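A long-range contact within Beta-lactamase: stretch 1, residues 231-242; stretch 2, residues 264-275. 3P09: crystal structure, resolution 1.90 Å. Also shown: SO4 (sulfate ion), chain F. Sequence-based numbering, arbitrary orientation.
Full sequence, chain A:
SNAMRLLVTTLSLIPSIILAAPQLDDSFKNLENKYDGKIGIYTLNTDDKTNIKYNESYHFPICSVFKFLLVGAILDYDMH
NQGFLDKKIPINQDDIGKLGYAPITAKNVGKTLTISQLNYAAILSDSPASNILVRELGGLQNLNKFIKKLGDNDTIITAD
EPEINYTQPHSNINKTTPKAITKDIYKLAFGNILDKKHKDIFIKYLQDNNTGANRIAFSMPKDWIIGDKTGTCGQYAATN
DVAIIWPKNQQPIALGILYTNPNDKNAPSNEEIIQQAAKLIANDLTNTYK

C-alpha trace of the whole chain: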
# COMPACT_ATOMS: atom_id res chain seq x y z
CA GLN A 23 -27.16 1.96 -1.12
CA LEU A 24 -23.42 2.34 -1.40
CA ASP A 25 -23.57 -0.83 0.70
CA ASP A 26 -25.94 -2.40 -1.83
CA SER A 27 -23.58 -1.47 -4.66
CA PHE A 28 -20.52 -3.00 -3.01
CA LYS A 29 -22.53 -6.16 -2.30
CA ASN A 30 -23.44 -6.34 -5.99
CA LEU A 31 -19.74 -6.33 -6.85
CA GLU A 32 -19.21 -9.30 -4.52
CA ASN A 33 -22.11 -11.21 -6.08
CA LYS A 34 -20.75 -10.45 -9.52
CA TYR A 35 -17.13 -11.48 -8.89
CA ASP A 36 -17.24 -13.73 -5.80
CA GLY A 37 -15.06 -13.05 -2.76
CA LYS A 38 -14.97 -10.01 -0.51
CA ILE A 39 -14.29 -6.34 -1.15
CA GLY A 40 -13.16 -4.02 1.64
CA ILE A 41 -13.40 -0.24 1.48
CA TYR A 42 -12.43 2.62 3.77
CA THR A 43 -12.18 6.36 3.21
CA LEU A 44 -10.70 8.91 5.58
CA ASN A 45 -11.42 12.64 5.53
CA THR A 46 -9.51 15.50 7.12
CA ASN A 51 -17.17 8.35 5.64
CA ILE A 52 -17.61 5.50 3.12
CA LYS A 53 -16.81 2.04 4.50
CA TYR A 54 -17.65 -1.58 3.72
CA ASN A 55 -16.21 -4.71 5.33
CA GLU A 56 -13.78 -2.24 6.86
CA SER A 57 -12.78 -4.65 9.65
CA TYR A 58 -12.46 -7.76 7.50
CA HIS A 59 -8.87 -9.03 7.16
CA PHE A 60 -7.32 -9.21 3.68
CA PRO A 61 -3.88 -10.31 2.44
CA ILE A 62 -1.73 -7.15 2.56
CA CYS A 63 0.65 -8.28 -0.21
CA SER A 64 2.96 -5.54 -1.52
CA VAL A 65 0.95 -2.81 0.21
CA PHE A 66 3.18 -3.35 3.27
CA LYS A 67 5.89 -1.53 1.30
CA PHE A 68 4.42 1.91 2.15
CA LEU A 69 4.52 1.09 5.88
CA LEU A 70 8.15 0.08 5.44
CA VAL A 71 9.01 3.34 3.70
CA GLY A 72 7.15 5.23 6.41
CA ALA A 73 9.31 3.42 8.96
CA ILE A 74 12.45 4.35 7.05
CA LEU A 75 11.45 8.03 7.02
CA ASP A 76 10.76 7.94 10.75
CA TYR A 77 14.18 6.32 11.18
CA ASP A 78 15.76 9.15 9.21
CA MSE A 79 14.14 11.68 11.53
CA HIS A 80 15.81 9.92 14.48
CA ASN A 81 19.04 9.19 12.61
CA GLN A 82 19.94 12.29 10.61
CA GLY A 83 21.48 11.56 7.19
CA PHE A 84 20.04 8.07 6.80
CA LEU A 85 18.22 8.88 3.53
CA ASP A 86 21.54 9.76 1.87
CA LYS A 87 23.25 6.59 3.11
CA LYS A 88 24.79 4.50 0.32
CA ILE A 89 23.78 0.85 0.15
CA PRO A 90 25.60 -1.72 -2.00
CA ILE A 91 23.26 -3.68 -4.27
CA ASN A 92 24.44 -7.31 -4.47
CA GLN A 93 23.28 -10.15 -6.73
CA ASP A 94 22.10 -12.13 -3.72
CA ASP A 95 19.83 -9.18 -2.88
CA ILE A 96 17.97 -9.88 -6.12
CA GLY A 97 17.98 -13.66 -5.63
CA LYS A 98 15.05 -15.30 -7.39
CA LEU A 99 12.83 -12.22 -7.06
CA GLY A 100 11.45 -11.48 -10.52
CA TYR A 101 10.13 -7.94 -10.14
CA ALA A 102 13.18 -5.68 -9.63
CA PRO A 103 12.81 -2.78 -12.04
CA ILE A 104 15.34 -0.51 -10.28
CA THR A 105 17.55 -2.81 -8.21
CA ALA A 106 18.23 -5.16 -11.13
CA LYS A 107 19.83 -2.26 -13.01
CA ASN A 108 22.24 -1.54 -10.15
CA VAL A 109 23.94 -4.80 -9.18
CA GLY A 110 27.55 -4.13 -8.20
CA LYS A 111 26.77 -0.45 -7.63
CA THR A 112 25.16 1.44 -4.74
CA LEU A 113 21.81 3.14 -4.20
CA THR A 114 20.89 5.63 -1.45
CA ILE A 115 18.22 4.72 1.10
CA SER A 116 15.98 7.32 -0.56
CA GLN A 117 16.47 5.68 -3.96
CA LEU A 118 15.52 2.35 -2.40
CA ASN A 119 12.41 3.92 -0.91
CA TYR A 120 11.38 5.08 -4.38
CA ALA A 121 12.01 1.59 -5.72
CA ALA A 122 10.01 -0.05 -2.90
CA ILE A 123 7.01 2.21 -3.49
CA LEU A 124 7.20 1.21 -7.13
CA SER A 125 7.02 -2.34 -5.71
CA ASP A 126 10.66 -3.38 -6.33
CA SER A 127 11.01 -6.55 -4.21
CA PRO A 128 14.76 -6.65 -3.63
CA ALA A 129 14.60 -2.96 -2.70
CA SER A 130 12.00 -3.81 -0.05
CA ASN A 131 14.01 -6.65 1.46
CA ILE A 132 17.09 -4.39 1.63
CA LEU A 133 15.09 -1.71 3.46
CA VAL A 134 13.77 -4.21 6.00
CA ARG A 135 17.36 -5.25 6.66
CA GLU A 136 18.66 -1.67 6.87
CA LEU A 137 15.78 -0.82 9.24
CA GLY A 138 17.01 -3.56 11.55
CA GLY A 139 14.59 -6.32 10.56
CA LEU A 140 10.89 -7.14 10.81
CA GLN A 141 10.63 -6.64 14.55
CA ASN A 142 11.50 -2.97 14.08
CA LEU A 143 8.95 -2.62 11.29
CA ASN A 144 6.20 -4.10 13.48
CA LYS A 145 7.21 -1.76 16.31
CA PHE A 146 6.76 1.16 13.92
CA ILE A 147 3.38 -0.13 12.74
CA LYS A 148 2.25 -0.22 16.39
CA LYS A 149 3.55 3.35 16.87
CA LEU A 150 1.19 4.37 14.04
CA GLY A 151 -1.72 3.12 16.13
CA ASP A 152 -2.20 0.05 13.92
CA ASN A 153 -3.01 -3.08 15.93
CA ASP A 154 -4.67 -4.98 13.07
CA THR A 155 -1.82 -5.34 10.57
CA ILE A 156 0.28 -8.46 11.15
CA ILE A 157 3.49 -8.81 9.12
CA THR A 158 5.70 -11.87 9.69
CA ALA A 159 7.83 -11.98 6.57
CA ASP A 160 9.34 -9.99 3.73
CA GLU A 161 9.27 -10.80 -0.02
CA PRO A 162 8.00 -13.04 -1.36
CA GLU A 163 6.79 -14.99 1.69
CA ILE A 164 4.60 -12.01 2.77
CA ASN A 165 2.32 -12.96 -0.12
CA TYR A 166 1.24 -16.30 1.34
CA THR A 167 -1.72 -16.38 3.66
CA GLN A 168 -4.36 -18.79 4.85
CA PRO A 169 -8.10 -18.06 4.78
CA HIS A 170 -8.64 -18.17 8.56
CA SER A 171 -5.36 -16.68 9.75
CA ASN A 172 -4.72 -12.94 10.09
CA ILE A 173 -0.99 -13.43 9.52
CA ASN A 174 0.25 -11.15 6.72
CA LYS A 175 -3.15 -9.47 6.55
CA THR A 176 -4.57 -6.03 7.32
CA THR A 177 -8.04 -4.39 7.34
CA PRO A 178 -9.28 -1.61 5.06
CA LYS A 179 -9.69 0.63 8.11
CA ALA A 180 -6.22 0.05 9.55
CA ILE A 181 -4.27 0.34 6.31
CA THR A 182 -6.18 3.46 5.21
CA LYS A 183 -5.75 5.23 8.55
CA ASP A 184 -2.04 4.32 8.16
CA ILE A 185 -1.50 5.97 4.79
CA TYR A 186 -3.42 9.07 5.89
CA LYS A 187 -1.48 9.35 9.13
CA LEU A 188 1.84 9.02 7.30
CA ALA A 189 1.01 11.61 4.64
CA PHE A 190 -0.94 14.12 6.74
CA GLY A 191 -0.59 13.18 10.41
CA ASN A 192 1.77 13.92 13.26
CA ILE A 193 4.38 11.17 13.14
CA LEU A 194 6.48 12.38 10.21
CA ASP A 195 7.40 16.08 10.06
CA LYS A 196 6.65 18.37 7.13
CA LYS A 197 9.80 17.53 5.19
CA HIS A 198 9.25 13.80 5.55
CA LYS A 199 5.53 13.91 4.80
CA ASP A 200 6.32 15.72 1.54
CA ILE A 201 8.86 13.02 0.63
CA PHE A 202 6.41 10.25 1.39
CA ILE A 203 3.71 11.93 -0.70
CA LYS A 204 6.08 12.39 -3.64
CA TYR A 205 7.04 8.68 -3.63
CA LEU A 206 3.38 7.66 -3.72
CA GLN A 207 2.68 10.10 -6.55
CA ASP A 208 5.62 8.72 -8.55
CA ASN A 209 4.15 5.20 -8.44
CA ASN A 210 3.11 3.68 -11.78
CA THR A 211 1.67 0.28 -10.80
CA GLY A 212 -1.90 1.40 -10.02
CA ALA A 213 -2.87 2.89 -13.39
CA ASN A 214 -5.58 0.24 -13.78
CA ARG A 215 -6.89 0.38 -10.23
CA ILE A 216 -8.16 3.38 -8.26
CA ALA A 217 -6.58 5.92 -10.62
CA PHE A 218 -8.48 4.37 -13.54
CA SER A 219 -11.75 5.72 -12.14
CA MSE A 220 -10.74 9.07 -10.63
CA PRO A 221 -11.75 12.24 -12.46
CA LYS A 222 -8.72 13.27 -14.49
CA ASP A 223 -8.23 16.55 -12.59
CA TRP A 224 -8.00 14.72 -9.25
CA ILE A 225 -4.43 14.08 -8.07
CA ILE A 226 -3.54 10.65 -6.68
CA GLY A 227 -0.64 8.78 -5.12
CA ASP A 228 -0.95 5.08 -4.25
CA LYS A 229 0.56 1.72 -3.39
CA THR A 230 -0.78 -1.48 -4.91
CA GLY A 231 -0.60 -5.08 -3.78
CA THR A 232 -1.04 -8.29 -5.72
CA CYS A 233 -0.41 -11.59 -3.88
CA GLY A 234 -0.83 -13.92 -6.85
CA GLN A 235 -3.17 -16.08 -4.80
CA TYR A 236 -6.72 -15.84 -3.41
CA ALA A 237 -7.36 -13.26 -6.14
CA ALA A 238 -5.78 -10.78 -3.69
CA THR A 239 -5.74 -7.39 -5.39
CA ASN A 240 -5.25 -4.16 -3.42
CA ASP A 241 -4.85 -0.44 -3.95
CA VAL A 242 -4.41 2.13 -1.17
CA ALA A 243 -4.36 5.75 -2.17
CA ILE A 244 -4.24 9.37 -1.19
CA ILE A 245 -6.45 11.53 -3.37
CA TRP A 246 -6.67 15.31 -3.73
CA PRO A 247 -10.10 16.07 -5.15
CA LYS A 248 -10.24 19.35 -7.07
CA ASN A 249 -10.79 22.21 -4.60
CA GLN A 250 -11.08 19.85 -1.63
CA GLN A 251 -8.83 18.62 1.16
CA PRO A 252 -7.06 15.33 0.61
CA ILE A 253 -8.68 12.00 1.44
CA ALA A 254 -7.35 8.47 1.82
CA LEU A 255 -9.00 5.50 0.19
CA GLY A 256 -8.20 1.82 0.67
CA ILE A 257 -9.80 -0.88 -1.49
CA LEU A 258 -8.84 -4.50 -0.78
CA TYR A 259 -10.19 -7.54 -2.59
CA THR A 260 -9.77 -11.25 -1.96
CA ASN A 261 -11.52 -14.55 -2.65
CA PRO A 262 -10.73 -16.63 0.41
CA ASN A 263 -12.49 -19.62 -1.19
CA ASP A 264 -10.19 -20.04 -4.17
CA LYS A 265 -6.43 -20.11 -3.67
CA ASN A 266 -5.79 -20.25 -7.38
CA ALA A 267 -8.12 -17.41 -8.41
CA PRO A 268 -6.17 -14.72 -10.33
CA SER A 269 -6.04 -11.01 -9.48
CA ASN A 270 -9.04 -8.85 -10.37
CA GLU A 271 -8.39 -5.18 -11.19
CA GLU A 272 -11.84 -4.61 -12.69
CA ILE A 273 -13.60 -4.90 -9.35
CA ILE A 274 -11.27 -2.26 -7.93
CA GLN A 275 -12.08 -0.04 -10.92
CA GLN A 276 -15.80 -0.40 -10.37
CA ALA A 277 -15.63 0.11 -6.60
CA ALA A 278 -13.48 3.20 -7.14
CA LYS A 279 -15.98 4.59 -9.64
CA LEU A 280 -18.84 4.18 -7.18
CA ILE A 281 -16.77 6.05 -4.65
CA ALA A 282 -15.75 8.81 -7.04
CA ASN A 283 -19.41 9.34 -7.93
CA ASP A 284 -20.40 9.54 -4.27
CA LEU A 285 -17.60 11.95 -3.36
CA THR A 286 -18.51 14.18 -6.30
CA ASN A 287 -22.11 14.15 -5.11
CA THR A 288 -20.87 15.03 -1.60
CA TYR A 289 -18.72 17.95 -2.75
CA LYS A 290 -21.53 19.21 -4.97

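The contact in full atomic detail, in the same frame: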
# COMPACT_ATOMS: atom_id res chain seq x y z
N GLY A 231 -1.04 -3.80 -4.30
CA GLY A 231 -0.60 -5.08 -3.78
C GLY A 231 -1.28 -6.16 -4.58
O GLY A 231 -2.47 -6.08 -4.88
N THR A 232 -0.52 -7.19 -4.93
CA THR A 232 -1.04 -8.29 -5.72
C THR A 232 -0.37 -9.59 -5.25
O THR A 232 0.78 -9.84 -5.61
CB THR A 232 -0.76 -8.06 -7.22
OG1 THR A 232 -1.04 -6.69 -7.56
CG2 THR A 232 -1.62 -8.96 -8.06
N CYS A 233 -1.05 -10.40 -4.45
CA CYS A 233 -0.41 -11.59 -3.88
C CYS A 233 -0.07 -12.68 -4.90
O CYS A 233 0.93 -13.40 -4.76
CB CYS A 233 -1.24 -12.21 -2.73
SG CYS A 233 -1.07 -11.30 -1.17
N GLY A 234 -0.94 -12.82 -5.91
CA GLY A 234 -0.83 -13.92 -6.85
C GLY A 234 -1.52 -15.17 -6.33
O GLY A 234 -1.35 -16.26 -6.88
N GLN A 235 -2.29 -15.01 -5.26
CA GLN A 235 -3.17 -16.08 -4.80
C GLN A 235 -4.40 -15.47 -4.13
O GLN A 235 -4.38 -14.30 -3.76
CB GLN A 235 -2.44 -17.02 -3.85
CG GLN A 235 -1.78 -16.34 -2.68
CD GLN A 235 -1.46 -17.30 -1.55
OE1 GLN A 235 -1.01 -18.43 -1.78
NE2 GLN A 235 -1.71 -16.86 -0.31
N TYR A 236 -5.45 -16.28 -3.98
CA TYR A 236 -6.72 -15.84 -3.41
C TYR A 236 -7.23 -14.55 -4.06
O TYR A 236 -7.84 -13.71 -3.39
CB TYR A 236 -6.62 -15.68 -1.89
CG TYR A 236 -6.34 -16.98 -1.18
CD1 TYR A 236 -7.30 -17.99 -1.12
CD2 TYR A 236 -5.11 -17.20 -0.56
CE1 TYR A 236 -7.04 -19.19 -0.47
CE2 TYR A 236 -4.85 -18.40 0.09
CZ TYR A 236 -5.81 -19.39 0.13
OH TYR A 236 -5.53 -20.57 0.78
N ALA A 237 -6.97 -14.43 -5.36
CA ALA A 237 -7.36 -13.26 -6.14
C ALA A 237 -7.01 -11.93 -5.45
O ALA A 237 -7.59 -10.90 -5.76
CB ALA A 237 -8.87 -13.31 -6.44
N ALA A 238 -6.04 -11.96 -4.54
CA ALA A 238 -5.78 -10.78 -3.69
C ALA A 238 -5.27 -9.62 -4.52
O ALA A 238 -4.19 -9.69 -5.12
CB ALA A 238 -4.81 -11.11 -2.55
N THR A 239 -6.05 -8.55 -4.54
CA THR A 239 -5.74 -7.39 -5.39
C THR A 239 -6.06 -6.14 -4.58
O THR A 239 -7.21 -5.95 -4.19
CB THR A 239 -6.63 -7.42 -6.66
OG1 THR A 239 -6.68 -8.75 -7.20
CG2 THR A 239 -6.09 -6.46 -7.72
N ASN A 240 -5.05 -5.31 -4.31
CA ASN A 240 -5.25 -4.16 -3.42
C ASN A 240 -4.79 -2.86 -4.05
O ASN A 240 -3.91 -2.84 -4.91
CB ASN A 240 -4.47 -4.31 -2.10
CG ASN A 240 -4.81 -5.57 -1.33
OD1 ASN A 240 -5.90 -6.13 -1.43
ND2 ASN A 240 -3.86 -6.02 -0.52
N ASP A 241 -5.38 -1.75 -3.61
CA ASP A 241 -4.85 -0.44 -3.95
C ASP A 241 -5.18 0.49 -2.80
O ASP A 241 -6.32 0.56 -2.38
CB ASP A 241 -5.44 0.07 -5.28
CG ASP A 241 -4.66 1.24 -5.87
OD1 ASP A 241 -3.54 1.53 -5.39
OD2 ASP A 241 -5.16 1.86 -6.82
N VAL A 242 -4.17 1.18 -2.27
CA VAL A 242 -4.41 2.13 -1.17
C VAL A 242 -3.83 3.47 -1.57
O VAL A 242 -2.66 3.57 -1.98
CB VAL A 242 -3.79 1.65 0.16
CG1 VAL A 242 -4.11 2.63 1.30
CG2 VAL A 242 -4.28 0.25 0.51
N ASP A 264 -10.84 -19.55 -2.97
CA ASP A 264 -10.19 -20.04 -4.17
C ASP A 264 -8.73 -19.60 -4.22
O ASP A 264 -8.41 -18.51 -4.69
CB ASP A 264 -10.93 -19.54 -5.41
CG ASP A 264 -10.57 -20.32 -6.66
OD1 ASP A 264 -9.54 -21.02 -6.66
OD2 ASP A 264 -11.33 -20.22 -7.66
N LYS A 265 -7.84 -20.46 -3.73
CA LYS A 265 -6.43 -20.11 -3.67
C LYS A 265 -5.88 -19.75 -5.03
O LYS A 265 -5.05 -18.85 -5.17
CB LYS A 265 -5.61 -21.26 -3.07
CG LYS A 265 -4.15 -20.89 -2.87
CD LYS A 265 -3.41 -21.98 -2.10
CE LYS A 265 -2.00 -21.52 -1.74
NZ LYS A 265 -1.28 -22.53 -0.94
N ASN A 266 -6.34 -20.46 -6.06
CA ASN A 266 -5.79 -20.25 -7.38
C ASN A 266 -6.46 -19.15 -8.21
O ASN A 266 -6.06 -18.92 -9.35
CB ASN A 266 -5.76 -21.56 -8.17
CG ASN A 266 -4.79 -22.55 -7.59
OD1 ASN A 266 -3.76 -22.17 -7.02
ND2 ASN A 266 -5.11 -23.83 -7.70
N ALA A 267 -7.46 -18.48 -7.65
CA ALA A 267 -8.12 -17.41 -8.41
C ALA A 267 -7.13 -16.27 -8.69
O ALA A 267 -6.38 -15.86 -7.80
CB ALA A 267 -9.36 -16.90 -7.69
N PRO A 268 -7.11 -15.77 -9.93
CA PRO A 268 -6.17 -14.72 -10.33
C PRO A 268 -6.62 -13.34 -9.85
O PRO A 268 -7.77 -13.17 -9.46
CB PRO A 268 -6.21 -14.79 -11.86
CG PRO A 268 -7.56 -15.28 -12.17
CD PRO A 268 -7.93 -16.24 -11.06
N SER A 269 -5.71 -12.38 -9.89
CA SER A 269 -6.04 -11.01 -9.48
C SER A 269 -7.20 -10.43 -10.30
O SER A 269 -7.47 -10.86 -11.42
CB SER A 269 -4.81 -10.12 -9.63
OG SER A 269 -4.45 -10.00 -10.99
N ASN A 270 -7.88 -9.44 -9.73
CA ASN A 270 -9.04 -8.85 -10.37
C ASN A 270 -8.99 -7.33 -10.21
O ASN A 270 -9.39 -6.81 -9.18
CB ASN A 270 -10.33 -9.41 -9.74
CG ASN A 270 -11.59 -8.84 -10.38
OD1 ASN A 270 -11.55 -7.83 -11.08
ND2 ASN A 270 -12.71 -9.50 -10.13
N GLU A 271 -8.48 -6.64 -11.22
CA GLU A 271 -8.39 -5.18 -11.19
C GLU A 271 -9.74 -4.52 -11.50
O GLU A 271 -10.01 -3.40 -11.07
CB GLU A 271 -7.32 -4.69 -12.17
CG GLU A 271 -5.89 -5.11 -11.79
CD GLU A 271 -4.83 -4.41 -12.64
OE1 GLU A 271 -4.88 -4.54 -13.89
OE2 GLU A 271 -3.95 -3.72 -12.06
N GLU A 272 -10.58 -5.22 -12.25
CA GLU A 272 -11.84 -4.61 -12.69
C GLU A 272 -12.75 -4.30 -11.50
O GLU A 272 -13.45 -3.29 -11.50
CB GLU A 272 -12.57 -5.51 -13.69
CG GLU A 272 -11.64 -6.34 -14.55
CD GLU A 272 -11.57 -5.85 -15.98
OE1 GLU A 272 -12.63 -5.53 -16.56
OE2 GLU A 272 -10.44 -5.78 -16.53
N ILE A 273 -12.76 -5.17 -10.50
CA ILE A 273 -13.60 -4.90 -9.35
C ILE A 273 -13.13 -3.65 -8.60
O ILE A 273 -13.95 -2.86 -8.12
CB ILE A 273 -13.72 -6.10 -8.41
CG1 ILE A 273 -14.94 -5.92 -7.50
CG2 ILE A 273 -12.44 -6.30 -7.58
CD1 ILE A 273 -15.15 -7.08 -6.53
N ILE A 274 -11.82 -3.47 -8.51
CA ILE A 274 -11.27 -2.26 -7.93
C ILE A 274 -11.73 -1.05 -8.75
O ILE A 274 -12.15 -0.03 -8.20
CB ILE A 274 -9.72 -2.28 -7.88
CG1 ILE A 274 -9.21 -3.58 -7.26
CG2 ILE A 274 -9.19 -1.07 -7.10
CD1 ILE A 274 -9.59 -3.77 -5.83
N GLN A 275 -11.65 -1.15 -10.07
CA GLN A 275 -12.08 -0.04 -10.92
C GLN A 275 -13.52 0.34 -10.63
O GLN A 275 -13.86 1.52 -10.50
CB GLN A 275 -11.94 -0.40 -12.40
CG GLN A 275 -10.52 -0.69 -12.81
CD GLN A 275 -10.45 -1.26 -14.20
OE1 GLN A 275 -11.48 -1.49 -14.83
NE2 GLN A 275 -9.24 -1.49 -14.69
S SO4 F . 2.17 -5.25 -6.85
O1 SO4 F . 1.29 -5.55 -7.97
O2 SO4 F . 2.26 -6.40 -5.95
O3 SO4 F . 3.47 -4.94 -7.38
O4 SO4 F . 1.63 -4.13 -6.11
O HOH W 1 -3.05 -21.30 1.36

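The most unusual feature of this contact is how a tight turn is held by a loop. Tyr-236 and Ala-237 are the central residues of a type I' turn from Gln-235 to Ala-238, and both have positive phi angles. Their consecutive amides both point to carbonyls of the other stretch. Tyr-236 N donates to Lys-265 O at 2.9 Å, nearly straight at 167°. Ala-237 N donates to Ala-267 O, also at 2.9 Å, but more bent at 134°.

The receiving loop is itself a turn, type I, from Asp-264 to Ala-267. Its backbone bond runs from Ala-267 N to Asp-264 O at 3.1 Å. That same Asp-264 O lies 3.4 Å from Tyr-236 CA, in a CA-H...O contact. A second such contact joins Ala-237 CA and Pro-268 O at 3.3 Å. The two turns meet through backbone bonds, and side chains pack around them.

The Tyr-236 side chain starts away from the loop, but its end comes nearer. The ring lies against Lys-265, whose CA sits over one face, 3.7 Å from the ring centroid. This is a CH-pi contact. The lysine chain is fully extended, and its CE comes within 3.2 Å of Gln-235 OE1. Water 1 lies 2.6 Å from Tyr-236 OH and accepts a weak bond of 3.2 Å from Lys-265 NZ. It links the polar ends of the two side chains. Ala-237 adds a small apolar contact, with its CB 3.8 Å from Ala-267 CB.

Further along, Thr-239 ties the strand to the start of the helix. Its OG1 accepts from Asn-270 N at 2.9 Å and 166°. Thr-239 OG1 also donates to Ala-237 O at 2.7 Å, so it works in both directions. Asn-270 is the N-cap residue. Its OD1 accepts from Ile-273 N at 3.0 Å, satisfying an amide that has no earlier helical carbonyl to bond. One cost remains: Asn-270 O is buried by the contact without a partner.

The helix and strand 239-242 run at 36° to each other, with their axes 8.6 Å apart at closest approach. Ile-274 packs between them, and Thr-239 and Asp-241 point toward the helix from the strand. The Ile-274 CB points toward the strand, and its CD1 lies 3.6 Å from Thr-239 O. Its CG2 is 4.3 Å from Asp-241 CB. These are packing contacts.

Thr-232 CG2 also meets Ser-269 CB, at 3.7 Å. Thr-232 OG1 donates to sulfate O1 at 2.6 Å. The sulfate probably comes from the crystallisation liquor.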